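Local coordinates for protein dimethyladenosine transferase, putative (Plasmodium falciparum, PDB 2H1R) that probably transfers methyl groups from S-adenosyl-L-methionine to adenine bases of ribosomal RNA, acting as an rRNA adenine dimethyltransferase of the class I-like methyltransferase superfamily, at residues D209-I214 with L283-E288; D44-I49 with V58-L63. All blocks are in the same frame, centred on the assembly; numbering follows the deposited sequence.

Contact 1. Residues D209-I214 with L283-E288; sequences DNLLRI and LKLLLE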
loop_
_atom_site.group_PDB
_atom_site.type_symbol
_atom_site.label_atom_id
_atom_site.label_comp_id
_atom_site.label_asym_id
_atom_site.label_seq_id
_atom_site.Cartn_x
_atom_site.Cartn_y
_atom_site.Cartn_z
ATOM N N ASP A 209 -8.162 2.564 8.298
ATOM C CA ASP A 209 -7.851 3.753 7.527
ATOM C C ASP A 209 -8.594 4.987 8.075
ATOM O O ASP A 209 -8.064 6.105 8.039
ATOM C CB ASP A 209 -8.121 3.549 6.028
ATOM C CG ASP A 209 -7.551 4.673 5.180
ATOM O OD1 ASP A 209 -6.304 4.908 5.186
ATOM O OD2 ASP A 209 -8.372 5.337 4.542
ATOM N N ASN A 210 -9.808 4.803 8.585
ATOM C CA ASN A 210 -10.533 5.961 9.119
ATOM C C ASN A 210 -9.961 6.450 10.439
ATOM O O ASN A 210 -9.906 7.669 10.685
ATOM C CB ASN A 210 -12.028 5.682 9.273
ATOM C CG ASN A 210 -12.758 5.676 7.956
ATOM O OD1 ASN A 210 -12.248 6.136 6.932
ATOM N ND2 ASN A 210 -13.971 5.164 7.973
ATOM N N LEU A 211 -9.539 5.510 11.271
ATOM C CA LEU A 211 -8.834 5.839 12.532
ATOM C C LEU A 211 -7.547 6.610 12.211
ATOM O O LEU A 211 -7.247 7.640 12.838
ATOM C CB LEU A 211 -8.499 4.570 13.326
ATOM C CG LEU A 211 -7.554 4.727 14.535
ATOM C CD1 LEU A 211 -8.147 5.612 15.649
ATOM C CD2 LEU A 211 -7.126 3.381 15.121
ATOM N N LEU A 212 -6.795 6.122 11.236
ATOM C CA LEU A 212 -5.581 6.847 10.811
ATOM C C LEU A 212 -5.853 8.228 10.266
ATOM O O LEU A 212 -5.065 9.132 10.516
ATOM C CB LEU A 212 -4.727 6.041 9.821
ATOM C CG LEU A 212 -4.060 4.778 10.406
ATOM C CD1 LEU A 212 -3.369 4.050 9.265
ATOM C CD2 LEU A 212 -3.022 5.068 11.455
ATOM N N ARG A 213 -6.931 8.408 9.511
ATOM C CA ARG A 213 -7.300 9.746 9.012
ATOM C C ARG A 213 -7.623 10.731 10.153
ATOM O O ARG A 213 -7.214 11.909 10.108
ATOM C CB ARG A 213 -8.461 9.664 8.013
ATOM C CG ARG A 213 -8.013 9.103 6.653
ATOM C CD ARG A 213 -9.245 8.892 5.760
ATOM N NE ARG A 213 -8.913 8.351 4.455
ATOM C CZ ARG A 213 -8.625 9.105 3.394
ATOM N NH1 ARG A 213 -8.600 10.419 3.510
ATOM N NH2 ARG A 213 -8.338 8.541 2.222
ATOM N N ILE A 214 -8.294 10.251 11.192
ATOM C CA ILE A 214 -8.543 11.085 12.356
ATOM C C ILE A 214 -7.235 11.526 13.005
ATOM O O ILE A 214 -7.029 12.726 13.260
ATOM C CB ILE A 214 -9.433 10.365 13.421
ATOM C CG1 ILE A 214 -10.810 10.072 12.849
ATOM C CG2 ILE A 214 -9.600 11.238 14.658
ATOM C CD1 ILE A 214 -11.665 9.194 13.766
ATOM N N LEU A 283 -2.734 -0.609 15.982
ATOM C CA LEU A 283 -3.497 -1.886 16.113
ATOM C C LEU A 283 -4.072 -2.028 17.515
ATOM O O LEU A 283 -5.252 -2.430 17.670
ATOM C CB LEU A 283 -2.552 -3.065 15.817
ATOM C CG LEU A 283 -2.316 -3.400 14.337
ATOM C CD1 LEU A 283 -1.196 -4.453 14.256
ATOM C CD2 LEU A 283 -3.581 -3.888 13.602
ATOM N N LYS A 284 -3.284 -1.653 18.538
ATOM C CA LYS A 284 -3.761 -1.659 19.934
ATOM C C LYS A 284 -4.895 -0.679 20.168
ATOM O O LYS A 284 -5.888 -1.003 20.825
ATOM C CB LYS A 284 -2.655 -1.265 20.908
ATOM C CG LYS A 284 -1.749 -2.338 21.315
ATOM C CD LYS A 284 -0.741 -1.785 22.340
ATOM N N LEU A 285 -4.744 0.537 19.630
ATOM C CA LEU A 285 -5.782 1.556 19.724
ATOM C C LEU A 285 -7.098 1.108 19.064
ATOM O O LEU A 285 -8.203 1.278 19.631
ATOM C CB LEU A 285 -5.275 2.828 19.039
ATOM C CG LEU A 285 -5.876 4.183 19.353
ATOM C CD1 LEU A 285 -5.809 4.438 20.862
ATOM C CD2 LEU A 285 -5.085 5.291 18.554
ATOM N N LEU A 286 -6.993 0.546 17.859
ATOM C CA LEU A 286 -8.208 0.104 17.144
ATOM C C LEU A 286 -8.897 -1.001 17.980
ATOM O O LEU A 286 -10.139 -0.989 18.177
ATOM C CB LEU A 286 -7.816 -0.421 15.751
ATOM C CG LEU A 286 -8.977 -0.875 14.846
ATOM C CD1 LEU A 286 -10.057 0.232 14.675
ATOM C CD2 LEU A 286 -8.447 -1.323 13.494
ATOM N N LEU A 287 -8.095 -1.937 18.463
ATOM C CA LEU A 287 -8.599 -3.097 19.246
ATOM C C LEU A 287 -9.333 -2.644 20.515
ATOM O O LEU A 287 -10.444 -3.103 20.791
ATOM C CB LEU A 287 -7.458 -4.073 19.583
ATOM C CG LEU A 287 -7.810 -5.352 20.366
ATOM C CD1 LEU A 287 -8.312 -6.399 19.400
ATOM C CD2 LEU A 287 -6.573 -5.933 21.078
ATOM N N GLU A 288 -8.718 -1.726 21.265
ATOM C CA GLU A 288 -9.368 -1.153 22.472
ATOM C C GLU A 288 -10.603 -0.274 22.241
ATOM O O GLU A 288 -11.596 -0.407 22.984
ATOM C CB GLU A 288 -8.330 -0.479 23.383
ATOM C CG GLU A 288 -7.222 -1.441 23.766
ATOM C CD GLU A 288 -7.630 -2.518 24.782
ATOM O OE1 GLU A 288 -8.743 -2.441 25.357
ATOM O OE2 GLU A 288 -6.804 -3.433 25.016
#
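With CG anti to the backbone nitrogen (chi1 170°), L211 sets its two methyls against L285 and L286 of helix 279-291, and the chi1 of L286, -178°, turns its CG aside, so CB is its nearest side-chain atom to L211 CD2. This is helix-helix packing in the helical C-terminal part that follows the Rossmann-like domain in this family. L211 CD2 lies 3.9 Å from L286 CB and equally far from L286 N, so this methyl rests against the root of the side chain and the backbone beside it. The other branch, L211 CD1, meets the methyl L285 CD2 at 4.2 Å. One leucine thus touches two successive residues of the facing helix, the forked side chain giving each a methyl. All three are buried, where branched hydrocarbon packs without needing a polar partner; F296 touches L211 and L286, while F227 and L223 of helix 223-227 touch L211 and L285 respectively. Helix 205-216 also bears a salt bridge between residues one turn apart: R213 NE donates to D209 OD2, and the other oxygen of that carboxylate is taken by R159 and N163 of helix 159-167. R213 NE reaches D209 OD2 over 3.1 Å from 37° above the carboxylate plane.

Contact 2. Residues D44-I49 with V58-L63; sequences DIVLEI and VKLLPL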
loop_
_atom_site.group_PDB
_atom_site.type_symbol
_atom_site.label_atom_id
_atom_site.label_comp_id
_atom_site.label_asym_id
_atom_site.label_seq_id
_atom_site.Cartn_x
_atom_site.Cartn_y
_atom_site.Cartn_z
ATOM N N ASP A 44 5.187 -19.609 -10.583
ATOM C CA ASP A 44 4.606 -18.255 -10.310
ATOM C C ASP A 44 3.971 -17.622 -11.541
ATOM O O ASP A 44 4.570 -17.617 -12.613
ATOM C CB ASP A 44 5.706 -17.289 -9.828
ATOM C CG ASP A 44 6.102 -17.501 -8.376
ATOM O OD1 ASP A 44 5.267 -18.063 -7.611
ATOM O OD2 ASP A 44 7.231 -17.074 -7.984
ATOM N N ILE A 45 2.781 -17.063 -11.390
ATOM C CA ILE A 45 2.188 -16.143 -12.381
ATOM C C ILE A 45 2.693 -14.723 -12.046
ATOM O O ILE A 45 2.584 -14.282 -10.873
ATOM C CB ILE A 45 0.641 -16.148 -12.308
ATOM C CG1 ILE A 45 0.097 -17.555 -12.666
ATOM C CG2 ILE A 45 0.014 -15.016 -13.185
ATOM C CD1 ILE A 45 -1.349 -17.771 -12.300
ATOM N N VAL A 46 3.228 -14.026 -13.057
ATOM C CA VAL A 46 3.760 -12.675 -12.883
ATOM C C VAL A 46 2.784 -11.685 -13.565
ATOM O O VAL A 46 2.438 -11.850 -14.747
ATOM C CB VAL A 46 5.204 -12.561 -13.469
ATOM C CG1 VAL A 46 5.723 -11.116 -13.422
ATOM C CG2 VAL A 46 6.189 -13.461 -12.715
ATOM N N LEU A 47 2.341 -10.667 -12.818
ATOM C CA LEU A 47 1.597 -9.529 -13.388
ATOM C C LEU A 47 2.592 -8.402 -13.671
ATOM O O LEU A 47 3.305 -7.937 -12.754
ATOM C CB LEU A 47 0.528 -9.025 -12.389
ATOM C CG LEU A 47 -0.303 -7.795 -12.793
ATOM C CD1 LEU A 47 -1.158 -8.089 -14.015
ATOM C CD2 LEU A 47 -1.173 -7.374 -11.613
ATOM N N GLU A 48 2.687 -7.984 -14.926
ATOM C CA GLU A 48 3.584 -6.873 -15.292
ATOM C C GLU A 48 2.695 -5.709 -15.706
ATOM O O GLU A 48 1.882 -5.831 -16.624
ATOM C CB GLU A 48 4.529 -7.234 -16.439
ATOM C CG GLU A 48 5.521 -6.115 -16.768
ATOM C CD GLU A 48 6.354 -6.342 -18.015
ATOM O OE1 GLU A 48 5.989 -7.200 -18.866
ATOM O OE2 GLU A 48 7.402 -5.639 -18.154
ATOM N N ILE A 49 2.817 -4.597 -14.997
ATOM C CA ILE A 49 2.012 -3.411 -15.315
ATOM C C ILE A 49 2.928 -2.425 -16.029
ATOM O O ILE A 49 3.903 -1.932 -15.435
ATOM C CB ILE A 49 1.415 -2.754 -14.048
ATOM C CG1 ILE A 49 0.613 -3.762 -13.230
ATOM C CG2 ILE A 49 0.543 -1.560 -14.442
ATOM C CD1 ILE A 49 0.089 -3.172 -11.914
ATOM N N VAL A 58 10.625 -9.921 -21.650
ATOM C CA VAL A 58 11.390 -11.026 -22.206
ATOM C C VAL A 58 12.286 -11.690 -21.156
ATOM O O VAL A 58 12.685 -12.852 -21.309
ATOM C CB VAL A 58 12.169 -10.607 -23.492
ATOM C CG1 VAL A 58 11.185 -10.097 -24.573
ATOM C CG2 VAL A 58 13.266 -9.562 -23.206
ATOM N N LYS A 59 12.577 -10.967 -20.069
ATOM C CA LYS A 59 13.414 -11.513 -19.011
ATOM C C LYS A 59 12.585 -12.265 -17.991
ATOM O O LYS A 59 13.115 -13.161 -17.292
ATOM C CB LYS A 59 14.218 -10.408 -18.297
ATOM C CG LYS A 59 15.329 -9.779 -19.136
ATOM C CD LYS A 59 15.904 -8.546 -18.441
ATOM C CE LYS A 59 16.754 -8.886 -17.216
ATOM N NZ LYS A 59 18.036 -9.523 -17.636
ATOM N N LEU A 60 11.314 -11.873 -17.871
ATOM C CA LEU A 60 10.340 -12.526 -16.959
ATOM C C LEU A 60 9.831 -13.893 -17.451
ATOM O O LEU A 60 9.688 -14.826 -16.679
ATOM C CB LEU A 60 9.118 -11.613 -16.734
ATOM C CG LEU A 60 9.346 -10.282 -15.975
ATOM C CD1 LEU A 60 8.108 -9.430 -16.143
ATOM C CD2 LEU A 60 9.641 -10.528 -14.510
ATOM N N LEU A 61 9.540 -13.962 -18.732
ATOM C CA LEU A 61 8.916 -15.140 -19.372
ATOM C C LEU A 61 9.617 -16.530 -19.183
ATOM O O LEU A 61 8.942 -17.533 -18.935
ATOM C CB LEU A 61 8.666 -14.823 -20.846
ATOM C CG LEU A 61 7.527 -13.840 -21.170
ATOM C CD1 LEU A 61 7.649 -13.302 -22.553
ATOM C CD2 LEU A 61 6.176 -14.541 -20.977
ATOM N N PRO A 62 10.938 -16.602 -19.356
ATOM C CA PRO A 62 11.656 -17.861 -19.058
ATOM C C PRO A 62 11.720 -18.197 -17.561
ATOM O O PRO A 62 12.022 -19.343 -17.209
ATOM C CB PRO A 62 13.047 -17.620 -19.657
ATOM C CG PRO A 62 13.192 -16.108 -19.614
ATOM C CD PRO A 62 11.852 -15.568 -19.901
ATOM N N LEU A 63 11.371 -17.228 -16.687
ATOM C CA LEU A 63 11.385 -17.443 -15.238
ATOM C C LEU A 63 10.052 -17.873 -14.685
ATOM O O LEU A 63 9.987 -18.793 -13.859
ATOM C CB LEU A 63 11.903 -16.205 -14.471
ATOM C CG LEU A 63 13.281 -15.724 -14.873
ATOM C CD1 LEU A 63 13.548 -14.391 -14.184
ATOM C CD2 LEU A 63 14.389 -16.733 -14.532
#
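L60 turns its CD1 methyl to two residues of strand 45-49 at once, V46 and E48. V46 CG1 stands 4.0 Å from L60 CD1 and is nearly as close to L60 CD2, so the valine methyl sits against the fork of the leucine, the two side chains crossing at about a right angle. L60 CD1 also lies 4.0 Å from E48 CD, and this is the carbon of a carboxylate resting on a methyl rather than a polar bond. V46 and E48 are two apart on the strand and so project from the same face, toward the helix; valine, with its methyls close to the backbone, suits a strand face against which a helix residue packs. In E48, CG is anti to the backbone nitrogen (chi1 -177°) and the chain beyond is extended, which carries the carboxylate out alongside L60 CD1. There E48 OE1 is hydrogen-bonded to T57 OG1, a polar partner for a buried carboxylate at the start of helix 57-60. Around L60, I35 of helix 28-38 and I40 of the following loop continue the apolar packing, while K59, the preceding residue, is salt-bridged to D32. At the other end of the segment, L63 N bonds back to L60 O (2.9 Å). The whole is a beta-alpha-beta unit of the Rossmann-like methyltransferase fold: helix 57-60 leads from strand 45-49 to the parallel strand 66-70, and L60 touches V67 of that strand as well as T111 of strand 109-113, which flanks strand 45-49 on its other side.

How the contacts relate
The two contacts belong to different parts of the molecule and lie on opposite sides of the chain's centre. Their own centres are 37 Å apart and their nearest atoms about 20 Å apart, so neither touches the other. Contact 2 comes first in the sequence and is the one near the predicted S-adenosyl-L-methionine site: the side chain of E48 is about 5 Å from G50 and about 8 Å from the side chain of N113, both predicted to bind the cofactor. Contact 1 lies away from those positions and joins helices late in the chain. Both rely on buried leucines, one packing helix on helix, the other helix on sheet.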